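PDB 4C4K: obscurin from Homo sapiens, which is a giant muscle protein with RhoGEF and myosin light chain kinase-like modules, probably serving as a sarcomeric scaffold through its many immunoglobulin domains. Local coordinates for residues Asp21-Cys26 against Arg61-Asp66. Residues are numbered along the deposited sequence; the frame is centred on the assembly and turned at random.
Sequences DATLSC and RLTILD. With EDO (1,2-ethanediol), chain G; EDO (1,2-ethanediol), chain D; EDO (1,2-ethanediol), chain F.
The pairing of strands B and E in one sheet of an immunoglobulin I-set sandwich illustrates how an antiparallel ladder serves a polar outer face and an apolar inner one. Ala22 with Ile64 and Leu24 with Leu62 are the hydrogen-bonded pairs, each closed by two backbone bonds, the straightest running from Leu62 N to Leu24 O (2.9 Å, 172° at the hydrogen). All four donors lie in the plane of the carbonyl they meet. The side chains of these pairs enter the core, where the CB atoms of Leu24 and Leu62 stand 4.2 Å apart and Tyr75 of strand 73-80 in the facing sheet touches Leu24, Leu62 and Ile64.

On the outer face the non-hydrogen-bonded pairs Thr23-Thr63 and Ser25-Arg61 are linked by side chains instead. Thr23 holds OG1 anti to its backbone N (chi1 -168°), which directs the hydroxyl across to Thr63 OG1 at 3.0 Å. Arg61 leaves its backbone extended, then bends at chi3 (-54°), so that the guanidinium folds back over strand 22-26: NH1 reaches Thr23 OG1 at 3.1 Å, within the guanidinium plane, while Ser25 CB lies over one face. NE and NH2 bind a 1,2-ethanediol, probably from the crystallisation liquor. An alanine here removes the guanidinium, and with it the bond to Thr23 OG1 and the packing over Ser25 CB, which would probably loosen the side-chain link between the strands on this face.

Beyond the ladder, Asp21 OD1 accepts from Asp66 N at 3.2 Å, met from above the carboxylate plane, and touches Leu65 CD2. Thr23 OG1 is thus gripped by two cross-strand partners; the nearby guanidinium would probably polarise it, and Arg61 ties the outer side of strand 61-64 to strand 22-26.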
ATOM      1  N   ASP A  21      -0.804 -22.261  -5.788  1.00 29.59           N
ATOM      2  CA  ASP A  21      -0.181 -21.083  -6.398  1.00 28.55           C
ATOM      3  C   ASP A  21      -0.968 -19.820  -6.117  1.00 33.25           C
ATOM      4  O   ASP A  21      -2.199 -19.869  -5.997  1.00 34.65           O
ATOM      5  CB  ASP A  21      -0.058 -21.277  -7.916  1.00 29.33           C
ATOM      6  CG  ASP A  21       0.522 -22.621  -8.324  1.00 41.44           C
ATOM      7  OD1 ASP A  21       1.754 -22.768  -8.288  1.00 45.16           O
ATOM      8  OD2 ASP A  21      -0.262 -23.568  -8.515  1.00 45.18           O
ATOM      9  N   ALA A  22      -0.258 -18.673  -6.055  1.00 26.50           N
ATOM     10  CA  ALA A  22      -0.894 -17.397  -5.827  1.00 24.90           C
ATOM     11  C   ALA A  22      -0.393 -16.390  -6.851  1.00 27.81           C
ATOM     12  O   ALA A  22       0.708 -16.522  -7.350  1.00 25.70           O
ATOM     13  CB  ALA A  22      -0.596 -16.900  -4.412  1.00 26.18           C
ATOM     14  N   THR A  23      -1.199 -15.380  -7.146  1.00 25.22           N
ATOM     15  CA  THR A  23      -0.797 -14.281  -8.008  1.00 23.75           C
ATOM     16  C   THR A  23      -1.243 -13.004  -7.362  1.00 28.77           C
ATOM     17  O   THR A  23      -2.344 -12.921  -6.811  1.00 26.78           O
ATOM     18  CB  THR A  23      -1.127 -14.484  -9.505  1.00 26.51           C
ATOM     19  OG1 THR A  23      -0.444 -13.491 -10.252  1.00 29.86           O
ATOM     20  CG2 THR A  23      -2.597 -14.404  -9.803  1.00 22.28           C
ATOM     21  N   LEU A  24      -0.336 -12.036  -7.363  1.00 26.76           N
ATOM     22  CA  LEU A  24      -0.470 -10.715  -6.773  1.00 27.98           C
ATOM     23  C   LEU A  24      -0.321  -9.727  -7.910  1.00 32.01           C
ATOM     24  O   LEU A  24       0.620  -9.831  -8.698  1.00 30.88           O
ATOM     25  CB  LEU A  24       0.657 -10.513  -5.722  1.00 28.79           C
ATOM     26  CG  LEU A  24       0.430 -11.078  -4.271  1.00 33.54           C
ATOM     27  CD1 LEU A  24       0.133 -12.578  -4.238  1.00 33.95           C
ATOM     28  CD2 LEU A  24       1.613 -10.798  -3.392  1.00 32.25           C
ATOM     29  N   SER A  25      -1.265  -8.796  -8.037  1.00 29.81           N
ATOM     30  CA  SER A  25      -1.203  -7.808  -9.114  1.00 30.37           C
ATOM     31  C   SER A  25      -1.757  -6.455  -8.715  1.00 34.77           C
ATOM     32  O   SER A  25      -2.557  -6.344  -7.774  1.00 32.54           O
ATOM     33  CB  SER A  25      -1.947  -8.312 -10.353  1.00 33.05           C
ATOM     34  OG  SER A  25      -3.333  -8.358 -10.078  1.00 36.97           O
ATOM     35  N   CYS A  26      -1.323  -5.430  -9.449  1.00 47.54           N
ATOM     36  CA  CYS A  26      -1.817  -4.061  -9.326  1.00 48.84           C
ATOM     37  C   CYS A  26      -1.528  -3.241 -10.564  1.00 46.36           C
ATOM     38  O   CYS A  26      -0.653  -3.575 -11.356  1.00 45.68           O
ATOM     39  CB  CYS A  26      -1.301  -3.379  -8.070  1.00 49.71           C
ATOM     40  SG  CYS A  26       0.481  -3.451  -7.902  1.00 54.16           S
ATOM     41  N   ARG A  61       2.807  -7.788 -11.949  1.00 28.90           N
ATOM     42  CA  ARG A  61       2.468  -9.053 -11.323  1.00 25.61           C
ATOM     43  C   ARG A  61       3.644  -9.722 -10.606  1.00 29.32           C
ATOM     44  O   ARG A  61       4.793  -9.687 -11.064  1.00 28.84           O
ATOM     45  CB  ARG A  61       1.913  -9.990 -12.421  1.00 24.63           C
ATOM     46  CG  ARG A  61       1.329 -11.335 -11.956  1.00 18.30           C
ATOM     47  CD  ARG A  61       0.604 -12.079 -13.091  1.00 25.82           C
ATOM     48  NE  ARG A  61      -0.404 -11.198 -13.700  1.00 35.98           N
ATOM     49  CZ  ARG A  61      -1.591 -10.915 -13.168  1.00 46.04           C
ATOM     50  NH1 ARG A  61      -1.999 -11.533 -12.064  1.00 32.91           N
ATOM     51  NH2 ARG A  61      -2.404 -10.056 -13.768  1.00 35.88           N
ATOM     52  N   LEU A  62       3.311 -10.358  -9.476  1.00 25.77           N
ATOM     53  CA  LEU A  62       4.132 -11.272  -8.709  1.00 24.42           C
ATOM     54  C   LEU A  62       3.350 -12.578  -8.582  1.00 27.65           C
ATOM     55  O   LEU A  62       2.327 -12.610  -7.900  1.00 27.46           O
ATOM     56  CB  LEU A  62       4.502 -10.733  -7.315  1.00 24.64           C
ATOM     57  CG  LEU A  62       5.254 -11.751  -6.391  1.00 28.52           C
ATOM     58  CD1 LEU A  62       6.527 -12.328  -7.089  1.00 28.74           C
ATOM     59  CD2 LEU A  62       5.595 -11.120  -5.058  1.00 30.92           C
ATOM     60  N   THR A  63       3.829 -13.657  -9.234  1.00 22.66           N
ATOM     61  CA  THR A  63       3.179 -14.963  -9.114  1.00 23.86           C
ATOM     62  C   THR A  63       4.059 -15.829  -8.240  1.00 25.58           C
ATOM     63  O   THR A  63       5.261 -15.868  -8.445  1.00 26.02           O
ATOM     64  CB  THR A  63       2.953 -15.615 -10.498  1.00 30.07           C
ATOM     65  OG1 THR A  63       2.074 -14.777 -11.241  1.00 29.11           O
ATOM     66  CG2 THR A  63       2.347 -17.016 -10.392  1.00 31.04           C
ATOM     67  N   ILE A  64       3.466 -16.526  -7.279  1.00 22.88           N
ATOM     68  CA  ILE A  64       4.214 -17.424  -6.378  1.00 22.79           C
ATOM     69  C   ILE A  64       3.764 -18.829  -6.662  1.00 28.44           C
ATOM     70  O   ILE A  64       2.576 -19.118  -6.523  1.00 29.74           O
ATOM     71  CB  ILE A  64       4.038 -17.024  -4.873  1.00 25.46           C
ATOM     72  CG1 ILE A  64       4.355 -15.519  -4.695  1.00 26.04           C
ATOM     73  CG2 ILE A  64       4.934 -17.893  -3.967  1.00 27.63           C
ATOM     74  CD1 ILE A  64       3.915 -14.875  -3.323  1.00 30.79           C
ATOM     75  N   LEU A  65       4.713 -19.712  -7.034  1.00 24.77           N
ATOM     76  CA  LEU A  65       4.408 -21.078  -7.372  1.00 27.60           C
ATOM     77  C   LEU A  65       4.752 -22.006  -6.232  1.00 34.11           C
ATOM     78  O   LEU A  65       5.675 -21.726  -5.465  1.00 34.41           O
ATOM     79  CB  LEU A  65       5.166 -21.497  -8.633  1.00 29.12           C
ATOM     80  CG  LEU A  65       4.925 -20.659  -9.921  1.00 34.34           C
ATOM     81  CD1 LEU A  65       5.711 -21.264 -11.090  1.00 37.48           C
ATOM     82  CD2 LEU A  65       3.430 -20.648 -10.310  1.00 35.02           C
ATOM     83  N   ASP A  66       4.019 -23.115  -6.123  1.00 31.65           N
ATOM     84  CA  ASP A  66       4.271 -24.148  -5.121  1.00 33.51           C
ATOM     85  C   ASP A  66       4.352 -23.574  -3.705  1.00 37.57           C
ATOM     86  O   ASP A  66       5.349 -23.758  -3.017  1.00 38.32           O
ATOM     87  CB  ASP A  66       5.537 -24.952  -5.490  1.00 36.52           C
ATOM     88  CG  ASP A  66       5.518 -26.367  -4.958  1.00 52.63           C
ATOM     89  OD1 ASP A  66       4.419 -26.840  -4.562  1.00 53.43           O
ATOM     90  OD2 ASP A  66       6.594 -27.017  -4.959  1.00 61.16           O
TER
HETATM   91  C1  EDO G1105       1.545  -9.141 -16.308  1.00 39.35           C
HETATM   92  O1  EDO G1105       1.435 -10.485 -15.900  1.00 39.19           O
HETATM   93  C2  EDO G1105       0.364  -8.420 -15.689  1.00 41.11           C
HETATM   94  O2  EDO G1105      -0.845  -9.083 -16.081  1.00 42.80           O
HETATM   95  C1  EDO D1102      -4.648 -24.455  -7.886  1.00 68.48           C
HETATM   96  O1  EDO D1102      -3.805 -25.402  -8.526  1.00 70.82           O
HETATM   97  C2  EDO D1102      -4.287 -23.048  -8.390  1.00 65.87           C
HETATM   98  O2  EDO D1102      -2.974 -22.788  -7.967  1.00 63.00           O
HETATM   99  C1  EDO F1104       7.404  -6.476 -12.434  1.00 59.00           C
HETATM  100  O1  EDO F1104       8.396  -5.506 -12.709  1.00 63.54           O
HETATM  101  C2  EDO F1104       6.882  -6.233 -11.007  1.00 54.17           C
HETATM  102  O2  EDO F1104       5.864  -7.178 -10.747  1.00 49.25           O